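Local structure of extracellular solute-binding protein (3PU5) at residues S111-Y117 and A208-D214; V126-K130 and V231-G236. The protein probably binds a small solute outside the cytoplasmic membrane, perhaps a polyamine as in related proteins, and delivers it to a membrane transporter. All blocks are in the same frame, centred on the assembly; numbering follows the deposited sequence.

Overall arrangement
Both contacts belong to the same lobe of a periplasmic-binding-protein fold, with centres about 10 Å apart. Contact 1 pairs strands 111-117 and 209-213 inside the antiparallel sheet; it is buried, a ladder of paired backbone hydrogen bonds with apolar side chains packed on it, and a carboxylate bond and waters at its Ser-111/Asp-214 end. Contact 2, farther from the centre of the chain and partly exposed, has a single backbone-to-backbone hydrogen bond; there the Glu-235 carboxylate takes backbone NH groups at the start of helix 129-138. Strand 111-117 connects them: Ile-115 O lies 2.7 Å from Val-231 N, a probable hydrogen bond, and Trp-129 CZ2 packs 3.4 Å from Val-113 O.

Contact 1: S111-Y117 and A208-D214; sequences SSVGIAY and AIGPGWD
Residues 111-117 form one continuous strand, and 209-213 run antiparallel to it, the short axes 4.2 Å apart at closest with 134° between their N-to-C directions, so the ladder is strongly twisted. Val-113/Trp-213, Ile-115/Pro-211 and Tyr-117/Ile-209 are non-hydrogen-bonded pairs, with CA-CA distances of 4.6, 4.5 and 4.2 Å. Between them lie the hydrogen-bonded pairs: Gly-114 N to Gly-212 O (2.9 Å) with Gly-212 N to Gly-114 O (3.1 Å), and Ala-116 N to Gly-210 O (2.8 Å) with Gly-210 N to Ala-116 O (3.1 Å). One further backbone hydrogen bond, Asp-214 N to Ser-112 O (2.9 Å), follows the last bridge. Glycine suits position 212, since a CB there would clash with Ala-116 CB. The pairing is part of the antiparallel sheet of one lobe of this periplasmic-binding-protein fold; on its other edge, strand 111-117 bonds to strands 229-231 and 238-246. Strand 209-213 then gives way to helix 214-223, with Trp-213 at the N-cap position. Val-113 (chi1 t) sets CG2 over one face of the Trp-213 indole (chi1 m, chi2 -95°), 3.7 Å from Trp-213 CE2, while Val-113 CG1 meets Pro-211 CB at 3.8 Å. Ile-209 CG1 packs against Ile-115 CG2 (3.6 Å) and Tyr-117 CB (3.8 Å). Asp-214, chi1 p, turns its carboxylate back so that OD1 accepts from Ser-112 N at 3.0 Å. One water bridges Asp-214 OD2 (2.6 Å) and Ser-112 OG (2.7 Å), the latter also bonded to Ser-239; another joins Trp-213 NE1 (2.9 Å) and Ser-111 OG (3.2 Å).

Contact 2: V126-K130 and V231-G236; sequences VKSWK and VDPTEG
This partly buried contact is helix N-terminal capping by a distant turn: the start of helix 129-138, with the residues leading into it, meets the connection between strands 229-231 and 238-246. Pro-233 to Gly-236 make a type I beta turn, closed by Gly-236 N to Pro-233 O (2.8 Å). Ser-128 and Pro-233 come closest, CA to CA 4.3 Å, beside the hydrogen bond from Thr-234 N to Lys-127 O (2.9 Å). Glu-235 (chi1 m, chi2 97°) presents its carboxylate to the helix N-terminus: OE1 accepts from Trp-129 N (2.9 Å) and OE2 from Lys-130 N (3.0 Å), while the N-cap Ser-128 bonds through OG to Glu-131 N. A water links Glu-235 OE2 (2.7 Å) to Lys-130 NZ (2.9 Å). Trp-129 (chi1 m, chi2 111°) donates from NE1 to Gly-236 O (3.0 Å) and receives Pro-233 CB in a CH-pi contact, 3.7 Å from its five-membered-ring centroid. The Trp-129 side chain also touches Val-113 and Ile-115 of strand 111-117 and Ile-166 of helix 156-167.

Contact 1: S111-Y117 and A208-D214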
loop_
_atom_site.group_PDB
_atom_site.type_symbol
_atom_site.label_atom_id
_atom_site.label_comp_id
_atom_site.label_asym_id
_atom_site.label_seq_id
_atom_site.Cartn_x
_atom_site.Cartn_y
_atom_site.Cartn_z
ATOM N N SER A 111 2.717 2.064 1.069
ATOM C CA SER A 111 2.132 3.079 1.945
ATOM C C SER A 111 1.616 2.367 3.181
ATOM O O SER A 111 1.183 1.213 3.091
ATOM C CB SER A 111 1.010 3.858 1.246
ATOM O OG SER A 111 -0.091 3.021 0.957
ATOM N N SER A 112 1.678 3.037 4.334
ATOM C CA SER A 112 1.505 2.361 5.619
ATOM C C SER A 112 0.386 2.937 6.471
ATOM O O SER A 112 0.365 4.140 6.748
ATOM C CB SER A 112 2.808 2.425 6.431
ATOM O OG SER A 112 3.877 1.883 5.695
ATOM N N VAL A 113 -0.527 2.072 6.902
ATOM C CA VAL A 113 -1.553 2.474 7.848
ATOM C C VAL A 113 -1.007 2.410 9.270
ATOM O O VAL A 113 -0.548 1.357 9.732
ATOM C CB VAL A 113 -2.820 1.611 7.741
ATOM C CG1 VAL A 113 -3.876 2.101 8.743
ATOM C CG2 VAL A 113 -3.374 1.663 6.317
ATOM N N GLY A 114 -1.035 3.555 9.944
ATOM C CA GLY A 114 -0.676 3.632 11.339
ATOM C C GLY A 114 -1.830 4.297 12.059
ATOM O O GLY A 114 -2.986 4.157 11.649
ATOM N N ILE A 115 -1.514 5.031 13.120
ATOM C CA ILE A 115 -2.533 5.732 13.898
ATOM C C ILE A 115 -2.316 7.240 13.804
ATOM O O ILE A 115 -1.271 7.750 14.225
ATOM C CB ILE A 115 -2.491 5.297 15.363
ATOM C CG1 ILE A 115 -2.674 3.777 15.458
ATOM C CG2 ILE A 115 -3.560 6.038 16.185
ATOM C CD1 ILE A 115 -1.912 3.130 16.609
ATOM N N ALA A 116 -3.289 7.947 13.228
ATOM C CA ALA A 116 -3.200 9.398 13.098
ATOM C C ALA A 116 -4.025 10.089 14.180
ATOM O O ALA A 116 -5.108 9.621 14.532
ATOM C CB ALA A 116 -3.652 9.835 11.702
ATOM N N TYR A 117 -3.525 11.202 14.706
ATOM C CA TYR A 117 -4.198 11.854 15.827
ATOM C C TYR A 117 -3.902 13.362 15.928
ATOM O O TYR A 117 -3.005 13.883 15.265
ATOM C CB TYR A 117 -3.829 11.155 17.146
ATOM C CG TYR A 117 -2.421 11.473 17.627
ATOM C CD1 TYR A 117 -1.316 10.778 17.137
ATOM C CD2 TYR A 117 -2.199 12.477 18.562
ATOM C CE1 TYR A 117 -0.020 11.084 17.567
ATOM C CE2 TYR A 117 -0.917 12.793 18.993
ATOM C CZ TYR A 117 0.161 12.096 18.498
ATOM O OH TYR A 117 1.419 12.417 18.949
ATOM N N ALA A 208 -10.549 12.809 16.629
ATOM C CA ALA A 208 -9.368 12.984 17.471
ATOM C C ALA A 208 -8.277 11.980 17.117
ATOM O O ALA A 208 -7.094 12.278 17.242
ATOM C CB ALA A 208 -9.741 12.868 18.951
ATOM N N ILE A 209 -8.683 10.794 16.666
ATOM C CA ILE A 209 -7.746 9.705 16.431
ATOM C C ILE A 209 -8.397 8.594 15.605
ATOM O O ILE A 209 -9.611 8.414 15.633
ATOM C CB ILE A 209 -7.250 9.149 17.787
ATOM C CG1 ILE A 209 -6.115 8.134 17.612
ATOM C CG2 ILE A 209 -8.413 8.554 18.598
ATOM C CD1 ILE A 209 -5.375 7.852 18.905
ATOM N N GLY A 210 -7.586 7.851 14.868
ATOM C CA GLY A 210 -8.073 6.738 14.082
ATOM C C GLY A 210 -6.990 6.332 13.110
ATOM O O GLY A 210 -5.940 6.972 13.067
ATOM N N PRO A 211 -7.224 5.260 12.335
ATOM C CA PRO A 211 -6.202 4.809 11.380
ATOM C C PRO A 211 -5.993 5.815 10.247
ATOM O O PRO A 211 -6.959 6.408 9.766
ATOM C CB PRO A 211 -6.774 3.487 10.845
ATOM C CG PRO A 211 -7.768 3.032 11.923
ATOM C CD PRO A 211 -8.363 4.330 12.411
ATOM N N GLY A 212 -4.738 6.003 9.843
ATOM C CA GLY A 212 -4.399 6.937 8.790
ATOM C C GLY A 212 -3.094 6.551 8.112
ATOM O O GLY A 212 -2.305 5.759 8.649
ATOM N N TRP A 213 -2.861 7.119 6.935
ATOM C CA TRP A 213 -1.690 6.772 6.139
ATOM C C TRP A 213 -0.495 7.633 6.505
ATOM O O TRP A 213 -0.643 8.821 6.803
ATOM C CB TRP A 213 -2.021 6.850 4.640
ATOM C CG TRP A 213 -2.848 5.667 4.246
ATOM C CD1 TRP A 213 -2.399 4.496 3.714
ATOM C CD2 TRP A 213 -4.260 5.509 4.432
ATOM N NE1 TRP A 213 -3.443 3.624 3.535
ATOM C CE2 TRP A 213 -4.600 4.224 3.968
ATOM C CE3 TRP A 213 -5.275 6.338 4.931
ATOM C CZ2 TRP A 213 -5.904 3.741 3.994
ATOM C CZ3 TRP A 213 -6.582 5.855 4.952
ATOM C CH2 TRP A 213 -6.881 4.567 4.487
ATOM N N ASP A 214 0.687 7.029 6.504
ATOM C CA ASP A 214 1.885 7.773 6.888
ATOM C C ASP A 214 2.114 8.991 5.994
ATOM O O ASP A 214 2.175 10.112 6.489
ATOM C CB ASP A 214 3.142 6.885 6.989
ATOM C CG ASP A 214 3.461 6.122 5.698
ATOM O OD1 ASP A 214 2.553 5.825 4.884
ATOM O OD2 ASP A 214 4.647 5.799 5.506
HETATM O O HOH W 1 -2.124 1.169 2.593
HETATM O O HOH W 2 5.052 3.638 4.071
#

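Contact 2: V126-K130 and V231-G236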
loop_
_atom_site.group_PDB
_atom_site.type_symbol
_atom_site.label_atom_id
_atom_site.label_comp_id
_atom_site.label_asym_id
_atom_site.label_seq_id
_atom_site.Cartn_x
_atom_site.Cartn_y
_atom_site.Cartn_z
ATOM N N VAL A 126 -0.626 7.776 21.141
ATOM C CA VAL A 126 -0.558 6.395 21.601
ATOM C C VAL A 126 0.669 5.784 20.935
ATOM O O VAL A 126 1.214 6.379 20.016
ATOM C CB VAL A 126 -1.817 5.596 21.192
ATOM C CG1 VAL A 126 -3.055 6.254 21.738
ATOM C CG2 VAL A 126 -1.901 5.467 19.673
ATOM N N LYS A 127 1.111 4.613 21.388
ATOM C CA LYS A 127 2.320 4.010 20.831
ATOM C C LYS A 127 2.052 2.727 20.062
ATOM O O LYS A 127 2.919 2.252 19.317
ATOM C CB LYS A 127 3.339 3.723 21.933
ATOM C CG LYS A 127 3.991 4.964 22.521
ATOM C CD LYS A 127 4.842 4.590 23.729
ATOM C CE LYS A 127 5.772 5.724 24.137
ATOM N NZ LYS A 127 6.681 5.292 25.241
ATOM N N SER A 128 0.863 2.163 20.248
ATOM C CA SER A 128 0.548 0.862 19.674
ATOM C C SER A 128 -0.919 0.745 19.272
ATOM O O SER A 128 -1.765 1.507 19.747
ATOM C CB SER A 128 0.881 -0.246 20.668
ATOM O OG SER A 128 -0.001 -0.190 21.775
ATOM N N TRP A 129 -1.205 -0.217 18.397
ATOM C CA TRP A 129 -2.579 -0.571 18.050
ATOM C C TRP A 129 -3.338 -1.004 19.300
ATOM O O TRP A 129 -4.533 -0.719 19.464
ATOM C CB TRP A 129 -2.588 -1.741 17.065
ATOM C CG TRP A 129 -2.100 -1.407 15.678
ATOM C CD1 TRP A 129 -0.940 -1.838 15.075
ATOM C CD2 TRP A 129 -2.770 -0.586 14.718
ATOM N NE1 TRP A 129 -0.857 -1.330 13.795
ATOM C CE2 TRP A 129 -1.965 -0.552 13.557
ATOM C CE3 TRP A 129 -3.977 0.127 14.728
ATOM C CZ2 TRP A 129 -2.329 0.171 12.417
ATOM C CZ3 TRP A 129 -4.335 0.846 13.601
ATOM C CH2 TRP A 129 -3.514 0.861 12.457
ATOM N N LYS A 130 -2.642 -1.738 20.163
ATOM C CA LYS A 130 -3.242 -2.243 21.389
ATOM C C LYS A 130 -3.650 -1.079 22.298
ATOM O O LYS A 130 -4.749 -1.072 22.860
ATOM C CB LYS A 130 -2.264 -3.191 22.102
ATOM C CG LYS A 130 -2.797 -3.802 23.385
ATOM C CD LYS A 130 -1.824 -4.847 23.930
ATOM C CE LYS A 130 -1.701 -6.042 22.980
ATOM N NZ LYS A 130 -0.387 -6.762 23.098
ATOM N N VAL A 231 1.418 7.882 14.098
ATOM C CA VAL A 231 2.096 6.925 14.959
ATOM C C VAL A 231 2.515 5.695 14.173
ATOM O O VAL A 231 1.712 5.082 13.480
ATOM C CB VAL A 231 1.210 6.466 16.136
ATOM C CG1 VAL A 231 1.960 5.461 16.994
ATOM C CG2 VAL A 231 0.781 7.665 16.984
ATOM N N ASP A 232 3.790 5.356 14.292
ATOM C CA ASP A 232 4.323 4.089 13.825
ATOM C C ASP A 232 4.089 3.095 14.964
ATOM O O ASP A 232 4.824 3.095 15.948
ATOM C CB ASP A 232 5.819 4.264 13.544
ATOM C CG ASP A 232 6.434 3.074 12.849
ATOM O OD1 ASP A 232 5.712 2.091 12.580
ATOM O OD2 ASP A 232 7.651 3.130 12.559
ATOM N N PRO A 233 3.033 2.266 14.859
ATOM C CA PRO A 233 2.645 1.430 16.007
ATOM C C PRO A 233 3.715 0.398 16.353
ATOM O O PRO A 233 4.357 -0.131 15.450
ATOM C CB PRO A 233 1.370 0.724 15.516
ATOM C CG PRO A 233 0.908 1.526 14.308
ATOM C CD PRO A 233 2.176 2.024 13.688
ATOM N N THR A 234 3.900 0.104 17.633
ATOM C CA THR A 234 4.968 -0.824 18.027
ATOM C C THR A 234 4.823 -2.230 17.427
ATOM O O THR A 234 5.831 -2.911 17.196
ATOM C CB THR A 234 5.164 -0.899 19.571
ATOM O OG1 THR A 234 3.939 -1.280 20.205
ATOM C CG2 THR A 234 5.600 0.462 20.126
ATOM N N GLU A 235 3.592 -2.664 17.162
ATOM C CA GLU A 235 3.373 -3.976 16.538
ATOM C C GLU A 235 3.680 -3.935 15.045
ATOM O O GLU A 235 3.705 -4.964 14.377
ATOM C CB GLU A 235 1.933 -4.444 16.724
ATOM C CG GLU A 235 1.454 -4.429 18.162
ATOM C CD GLU A 235 0.678 -3.174 18.522
ATOM O OE1 GLU A 235 0.886 -2.129 17.870
ATOM O OE2 GLU A 235 -0.144 -3.240 19.467
ATOM N N GLY A 236 3.904 -2.728 14.531
ATOM C CA GLY A 236 4.147 -2.522 13.113
ATOM C C GLY A 236 2.983 -1.836 12.418
ATOM O O GLY A 236 1.820 -2.088 12.730
HETATM O O HOH W 3 5.214 3.828 18.591
HETATM O O HOH W 4 0.938 -4.705 21.508
#